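Local atomic coordinates of exodeoxyribonuclease 10 (Escherichia coli, PDB entry 4FZX), a protein that degrades single-stranded and double-stranded DNA from the 3' end as a magnesium-dependent DEDDh-family exonuclease linked to DNA repair. Residues Met1-Thr7 with Ile19-Ile25; Leu123-Pro128 with Tyr141-Leu146. The contacts are given in a common frame with arbitrary orientation. Residue numbers count along the deposited sequence, not the author numbering.

Contact 1. Residues Met1-Thr7 with Ile19-Ile25; sequences MLRIIDT and IASVDVI. With NA (sodium ion), chain G; NA (sodium ion), chain E.
This is the first beta hairpin of the RNase H-like DEDDh exonuclease fold: extended strands Leu2-Thr7 and Ile19-Ile25 run antiparallel, axes 4.5 Å apart at 157°. Leu2-Val24, Ile4-Val22 and Asp6-Ala20 are hydrogen-bonded pairs; Arg3-Asp23, Ile5-Ser21 and Thr7-Ile19 are non-hydrogen-bonded ones. Leu2 N to Val24 O is 3.1 Å, Ile4 N to Val22 O 2.7 Å, Asp6 N to Ala20 O 3.0 Å. On the face carrying Leu2, Ile4, Val22 and Val24, Ile4 fits against the two valines: Ile4 (mp) sets CD1 3.5 Å from CG2 of Val24 (t) and CB 3.8 Å from Val22 CG2. Small Ala20 offers little bulk beside Asp6, whose face is covered by helix 136-154. On the other face Arg3 (chi1 t, chi2 t, chi3 m) lays CG 3.8 Å over Ser21 CB, then meets Asp23 (m) in a two-pronged salt bridge, NE to OD1 2.8 Å and NH2 to OD2 3.0 Å, compensating two buried charges. Selenomethionine Met1 flanks this pair, its SE 3.6 Å from Asp23 CG. Asp6 (t), with Glu8 and Asp139, builds the sodium site beside the DNA phosphate: its OD1 lies 2.4 Å from one sodium (chain E), its OD2 2.9 Å from the other (chain G).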
loop_
_atom_site.group_PDB
_atom_site.type_symbol
_atom_site.label_atom_id
_atom_site.label_comp_id
_atom_site.label_asym_id
_atom_site.label_seq_id
_atom_site.Cartn_x
_atom_site.Cartn_y
_atom_site.Cartn_z
HETATM N N MSE C 1 -27.624 -1.107 21.368
HETATM C CA MSE C 1 -28.173 -2.478 21.205
HETATM C C MSE C 1 -28.016 -2.960 19.763
HETATM O O MSE C 1 -28.458 -2.299 18.820
HETATM C CB MSE C 1 -29.644 -2.517 21.606
HETATM C CG MSE C 1 -30.241 -3.915 21.581
HETATM SE SE MSE C 1 -31.033 -4.366 19.843
HETATM C CE MSE C 1 -32.820 -3.593 20.128
ATOM N N LEU C 2 -27.423 -4.139 19.605
ATOM C CA LEU C 2 -27.317 -4.759 18.300
ATOM C C LEU C 2 -28.189 -5.999 18.244
ATOM O O LEU C 2 -28.215 -6.794 19.187
ATOM C CB LEU C 2 -25.862 -5.109 18.029
ATOM C CG LEU C 2 -24.955 -3.906 18.283
ATOM C CD1 LEU C 2 -23.792 -4.275 19.191
ATOM C CD2 LEU C 2 -24.464 -3.355 16.963
ATOM N N ARG C 3 -28.974 -6.117 17.186
ATOM C CA ARG C 3 -29.819 -7.283 17.023
ATOM C C ARG C 3 -29.170 -8.292 16.073
ATOM O O ARG C 3 -28.926 -7.991 14.911
ATOM C CB ARG C 3 -31.194 -6.882 16.521
ATOM C CG ARG C 3 -32.140 -8.035 16.346
ATOM C CD ARG C 3 -33.560 -7.559 16.412
ATOM N NE ARG C 3 -33.883 -7.114 17.763
ATOM C CZ ARG C 3 -34.964 -6.414 18.086
ATOM N NH1 ARG C 3 -35.842 -6.056 17.147
ATOM N NH2 ARG C 3 -35.180 -6.093 19.358
ATOM N N ILE C 4 -28.807 -9.448 16.614
ATOM C CA ILE C 4 -28.213 -10.496 15.815
ATOM C C ILE C 4 -29.342 -11.285 15.187
ATOM O O ILE C 4 -30.312 -11.610 15.864
ATOM C CB ILE C 4 -27.326 -11.448 16.677
ATOM C CG1 ILE C 4 -26.056 -10.728 17.136
ATOM C CG2 ILE C 4 -26.981 -12.732 15.895
ATOM C CD1 ILE C 4 -26.328 -9.478 17.985
ATOM N N ILE C 5 -29.239 -11.517 13.877
ATOM C CA ILE C 5 -30.271 -12.207 13.098
ATOM C C ILE C 5 -29.674 -13.453 12.446
ATOM O O ILE C 5 -28.556 -13.418 11.931
ATOM C CB ILE C 5 -30.821 -11.304 11.943
ATOM C CG1 ILE C 5 -31.769 -10.246 12.481
ATOM C CG2 ILE C 5 -31.611 -12.154 10.923
ATOM C CD1 ILE C 5 -33.229 -10.594 12.252
ATOM N N ASP C 6 -30.454 -14.530 12.405
ATOM C CA ASP C 6 -30.131 -15.666 11.553
ATOM C C ASP C 6 -31.375 -16.239 10.894
ATOM O O ASP C 6 -32.462 -16.229 11.474
ATOM C CB ASP C 6 -29.394 -16.762 12.334
ATOM C CG ASP C 6 -28.917 -17.908 11.435
ATOM O OD1 ASP C 6 -27.923 -17.733 10.706
ATOM O OD2 ASP C 6 -29.527 -18.991 11.466
ATOM N N THR C 7 -31.166 -16.820 9.718
ATOM C CA THR C 7 -32.228 -17.307 8.855
ATOM C C THR C 7 -31.790 -18.672 8.295
ATOM O O THR C 7 -30.737 -18.782 7.702
ATOM C CB THR C 7 -32.410 -16.337 7.650
ATOM O OG1 THR C 7 -32.909 -15.078 8.118
ATOM C CG2 THR C 7 -33.368 -16.896 6.667
ATOM N N ILE C 19 -36.455 -18.164 11.254
ATOM C CA ILE C 19 -35.719 -16.959 11.568
ATOM C C ILE C 19 -35.628 -16.815 13.080
ATOM O O ILE C 19 -36.504 -17.303 13.826
ATOM C CB ILE C 19 -36.419 -15.730 10.990
ATOM C CG1 ILE C 19 -35.543 -14.483 11.159
ATOM C CG2 ILE C 19 -37.805 -15.539 11.656
ATOM C CD1 ILE C 19 -36.073 -13.242 10.403
ATOM N N ALA C 20 -34.593 -16.124 13.534
ATOM C CA ALA C 20 -34.378 -15.922 14.960
ATOM C C ALA C 20 -33.502 -14.695 15.184
ATOM O O ALA C 20 -32.810 -14.244 14.258
ATOM C CB ALA C 20 -33.725 -17.147 15.565
ATOM N N SER C 21 -33.505 -14.181 16.416
ATOM C CA SER C 21 -32.581 -13.118 16.805
ATOM C C SER C 21 -32.277 -13.103 18.306
ATOM O O SER C 21 -33.054 -13.604 19.121
ATOM C CB SER C 21 -33.102 -11.737 16.358
ATOM O OG SER C 21 -34.186 -11.302 17.157
ATOM N N VAL C 22 -31.140 -12.510 18.661
ATOM C CA VAL C 22 -30.893 -12.091 20.028
ATOM C C VAL C 22 -30.381 -10.660 20.013
ATOM O O VAL C 22 -29.928 -10.156 18.973
ATOM C CB VAL C 22 -29.856 -12.991 20.710
ATOM C CG1 VAL C 22 -30.450 -14.360 21.006
ATOM C CG2 VAL C 22 -28.605 -13.115 19.832
ATOM N N ASP C 23 -30.445 -9.996 21.161
ATOM C CA ASP C 23 -29.910 -8.648 21.257
ATOM C C ASP C 23 -28.661 -8.683 22.105
ATOM O O ASP C 23 -28.584 -9.431 23.093
ATOM C CB ASP C 23 -30.954 -7.682 21.849
ATOM C CG ASP C 23 -32.195 -7.536 20.968
ATOM O OD1 ASP C 23 -32.138 -7.887 19.773
ATOM O OD2 ASP C 23 -33.255 -7.114 21.482
ATOM N N VAL C 24 -27.653 -7.930 21.686
ATOM C CA VAL C 24 -26.474 -7.713 22.511
ATOM C C VAL C 24 -26.525 -6.308 23.100
ATOM O O VAL C 24 -26.601 -5.324 22.371
ATOM C CB VAL C 24 -25.159 -7.932 21.714
ATOM C CG1 VAL C 24 -23.942 -7.585 22.572
ATOM C CG2 VAL C 24 -25.064 -9.388 21.216
ATOM N N ILE C 25 -26.617 -6.243 24.423
ATOM C CA ILE C 25 -26.695 -4.978 25.162
ATOM C C ILE C 25 -25.663 -5.055 26.288
ATOM O O ILE C 25 -25.746 -5.932 27.139
ATOM C CB ILE C 25 -28.112 -4.774 25.806
ATOM C CG1 ILE C 25 -29.230 -5.064 24.790
ATOM C CG2 ILE C 25 -28.247 -3.354 26.403
ATOM C CD1 ILE C 25 -30.647 -4.732 25.274
HETATM NA NA NA G . -27.400 -20.677 10.447
HETATM NA NA NA E . -26.697 -17.631 8.620
HETATM O O HOH W 1 -28.602 -17.135 7.735
HETATM O O HOH W 2 -24.909 -18.375 10.234
HETATM O O HOH W 3 -25.923 -15.446 8.324
HETATM O O HOH W 4 -27.016 -22.903 9.160
#

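Contact 2. Residues Leu123-Pro128 with Tyr141-Leu146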
loop_
_atom_site.group_PDB
_atom_site.type_symbol
_atom_site.label_atom_id
_atom_site.label_comp_id
_atom_site.label_asym_id
_atom_site.label_seq_id
_atom_site.Cartn_x
_atom_site.Cartn_y
_atom_site.Cartn_z
ATOM N N LEU C 123 -14.688 -19.717 21.955
ATOM C CA LEU C 123 -15.820 -19.087 22.610
ATOM C C LEU C 123 -16.658 -20.097 23.383
ATOM O O LEU C 123 -16.611 -21.309 23.128
ATOM C CB LEU C 123 -16.681 -18.339 21.594
ATOM C CG LEU C 123 -15.952 -17.219 20.848
ATOM C CD1 LEU C 123 -16.694 -16.851 19.606
ATOM C CD2 LEU C 123 -15.763 -16.007 21.745
ATOM N N ASN C 124 -17.408 -19.599 24.348
ATOM C CA ASN C 124 -18.255 -20.458 25.154
ATOM C C ASN C 124 -19.499 -19.677 25.470
ATOM O O ASN C 124 -19.453 -18.743 26.264
ATOM C CB ASN C 124 -17.521 -20.866 26.444
ATOM C CG ASN C 124 -18.251 -21.950 27.223
ATOM O OD1 ASN C 124 -18.842 -22.867 26.644
ATOM N ND2 ASN C 124 -18.171 -21.874 28.550
ATOM N N VAL C 125 -20.552 -19.923 24.701
ATOM C CA VAL C 125 -21.851 -19.321 24.979
ATOM C C VAL C 125 -22.823 -20.394 25.493
ATOM O O VAL C 125 -22.713 -21.566 25.146
ATOM C CB VAL C 125 -22.423 -18.611 23.721
ATOM C CG1 VAL C 125 -22.912 -19.629 22.687
ATOM C CG2 VAL C 125 -23.516 -17.608 24.099
ATOM N N GLN C 126 -23.716 -20.001 26.385
ATOM C CA GLN C 126 -24.792 -20.878 26.802
ATOM C C GLN C 126 -25.840 -20.865 25.708
ATOM O O GLN C 126 -26.477 -19.833 25.471
ATOM C CB GLN C 126 -25.404 -20.364 28.103
ATOM C CG GLN C 126 -26.322 -21.349 28.815
ATOM C CD GLN C 126 -26.871 -20.771 30.119
ATOM O OE1 GLN C 126 -26.193 -20.782 31.158
ATOM N NE2 GLN C 126 -28.077 -20.205 30.052
ATOM N N THR C 127 -25.961 -21.976 24.987
ATOM C CA THR C 127 -26.966 -22.076 23.946
ATOM C C THR C 127 -28.290 -22.548 24.514
ATOM O O THR C 127 -28.330 -23.126 25.596
ATOM C CB THR C 127 -26.530 -23.002 22.796
ATOM O OG1 THR C 127 -26.278 -24.320 23.296
ATOM C CG2 THR C 127 -25.290 -22.461 22.118
ATOM N N PRO C 128 -29.391 -22.267 23.798
ATOM C CA PRO C 128 -30.700 -22.656 24.301
ATOM C C PRO C 128 -30.920 -24.158 24.133
ATOM O O PRO C 128 -30.270 -24.783 23.304
ATOM C CB PRO C 128 -31.663 -21.857 23.420
ATOM C CG PRO C 128 -30.893 -21.582 22.134
ATOM C CD PRO C 128 -29.435 -21.865 22.379
ATOM N N TYR C 141 -26.884 -17.369 18.909
ATOM C CA TYR C 141 -26.045 -17.379 20.109
ATOM C C TYR C 141 -24.564 -17.500 19.784
ATOM O O TYR C 141 -23.721 -16.882 20.443
ATOM C CB TYR C 141 -26.481 -18.495 21.064
ATOM C CG TYR C 141 -27.622 -18.071 21.950
ATOM C CD1 TYR C 141 -27.382 -17.350 23.114
ATOM C CD2 TYR C 141 -28.943 -18.260 21.553
ATOM C CE1 TYR C 141 -28.418 -16.909 23.916
ATOM C CE2 TYR C 141 -29.994 -17.798 22.337
ATOM C CZ TYR C 141 -29.717 -17.135 23.530
ATOM O OH TYR C 141 -30.743 -16.677 24.325
ATOM N N ILE C 142 -24.255 -18.263 18.741
ATOM C CA ILE C 142 -22.880 -18.401 18.270
ATOM C C ILE C 142 -22.382 -17.060 17.730
ATOM O O ILE C 142 -21.329 -16.572 18.121
ATOM C CB ILE C 142 -22.776 -19.458 17.138
ATOM C CG1 ILE C 142 -23.234 -20.837 17.631
ATOM C CG2 ILE C 142 -21.360 -19.507 16.588
ATOM C CD1 ILE C 142 -22.580 -21.295 18.916
ATOM N N THR C 143 -23.187 -16.442 16.878
ATOM C CA THR C 143 -22.791 -15.212 16.215
ATOM C C THR C 143 -22.722 -14.062 17.215
ATOM O O THR C 143 -21.760 -13.302 17.216
ATOM C CB THR C 143 -23.737 -14.889 15.060
ATOM O OG1 THR C 143 -23.760 -16.005 14.164
ATOM C CG2 THR C 143 -23.295 -13.627 14.294
ATOM N N ALA C 144 -23.664 -14.032 18.152
ATOM C CA ALA C 144 -23.636 -13.036 19.218
ATOM C C ALA C 144 -22.369 -13.181 20.053
ATOM O O ALA C 144 -21.674 -12.192 20.317
ATOM C CB ALA C 144 -24.883 -13.151 20.104
ATOM N N ALA C 145 -22.049 -14.411 20.452
ATOM C CA ALA C 145 -20.791 -14.652 21.177
ATOM C C ALA C 145 -19.589 -14.176 20.362
ATOM O O ALA C 145 -18.661 -13.574 20.893
ATOM C CB ALA C 145 -20.641 -16.146 21.553
ATOM N N LEU C 146 -19.612 -14.446 19.063
ATOM C CA LEU C 146 -18.555 -13.986 18.185
ATOM C C LEU C 146 -18.482 -12.456 18.125
ATOM O O LEU C 146 -17.398 -11.883 18.105
ATOM C CB LEU C 146 -18.745 -14.557 16.784
ATOM C CG LEU C 146 -17.821 -13.985 15.711
ATOM C CD1 LEU C 146 -16.336 -14.220 16.061
ATOM C CD2 LEU C 146 -18.173 -14.542 14.328
#
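Leu123 lies in the loop that follows helix 114-120, and its CA-to-CB bond points toward the helical segment Tyr141-Leu146. Its long side chain spans the gap between the two backbones, bringing CD1 to 3.7 Å from Leu146 CA and 4.2 Å from Leu146 CB, while CD2 lies 3.9 Å from Ala145 O. Val125 returns to the helix and makes the central contact. Its CB sits 3.7 Å from Ala145 CB, a closeness that the small alanine permits, with the two CA atoms 6.1 Å apart. Val125 CG1 reaches 3.6 Å from Tyr141 O and 4.1 Å from Ile142 CD1, and CG2 meets the edge of the Tyr141 ring, 4.0 Å from CD1. Tyr141 and Ala145 are one helical turn apart, joined by the backbone hydrogen bond from Ala145 N to Tyr141 O, 3.0 Å, so the valine sits over the hollow bounded by Tyr141, Ile142 and Ala145. Gln126 sends its amide outward and contributes its backbone, with O 3.5 Å from Tyr141 CD1. Thr127 uses its methyl, CG2 lying 4.3 Å from Tyr141 CB and 4.4 Å from Ile142 CD1. Pro128 closes the segment with CD 3.7 Å from Tyr141 CD2, its rigid ring a good apolar partner for an aromatic. No hydrogen bond joins the segments, and Val125 N instead binds Tyr118 OH. This is loop-on-helix packing in the DEDDh exonuclease fold, where helix 136-154 also carries the metal ligand Asp139.

In the fold
Contact 1 lies near the middle of the chain and is almost wholly buried; contact 2, farther out, is partly buried. Their centres are 12 Å apart, and helix 136-154 connects them. One side of this helix takes the loop 123-128, while Ala144 packs on the hairpin, its CB 3.7 Å from Val22 CG2 and 3.9 Å from Val24 CG2. Tyr141 serves both, as its CE2 also lies 3.7 Å from Val22 CG1. Contact 1 combines backbone hydrogen bonds, a buried ion pair and apolar packing, whereas contact 2 is apolar packing without a hydrogen bond. Both adjoin the metal site: contact 1 supplies Asp6, and Asp139 lies two residues before the helical segment of contact 2.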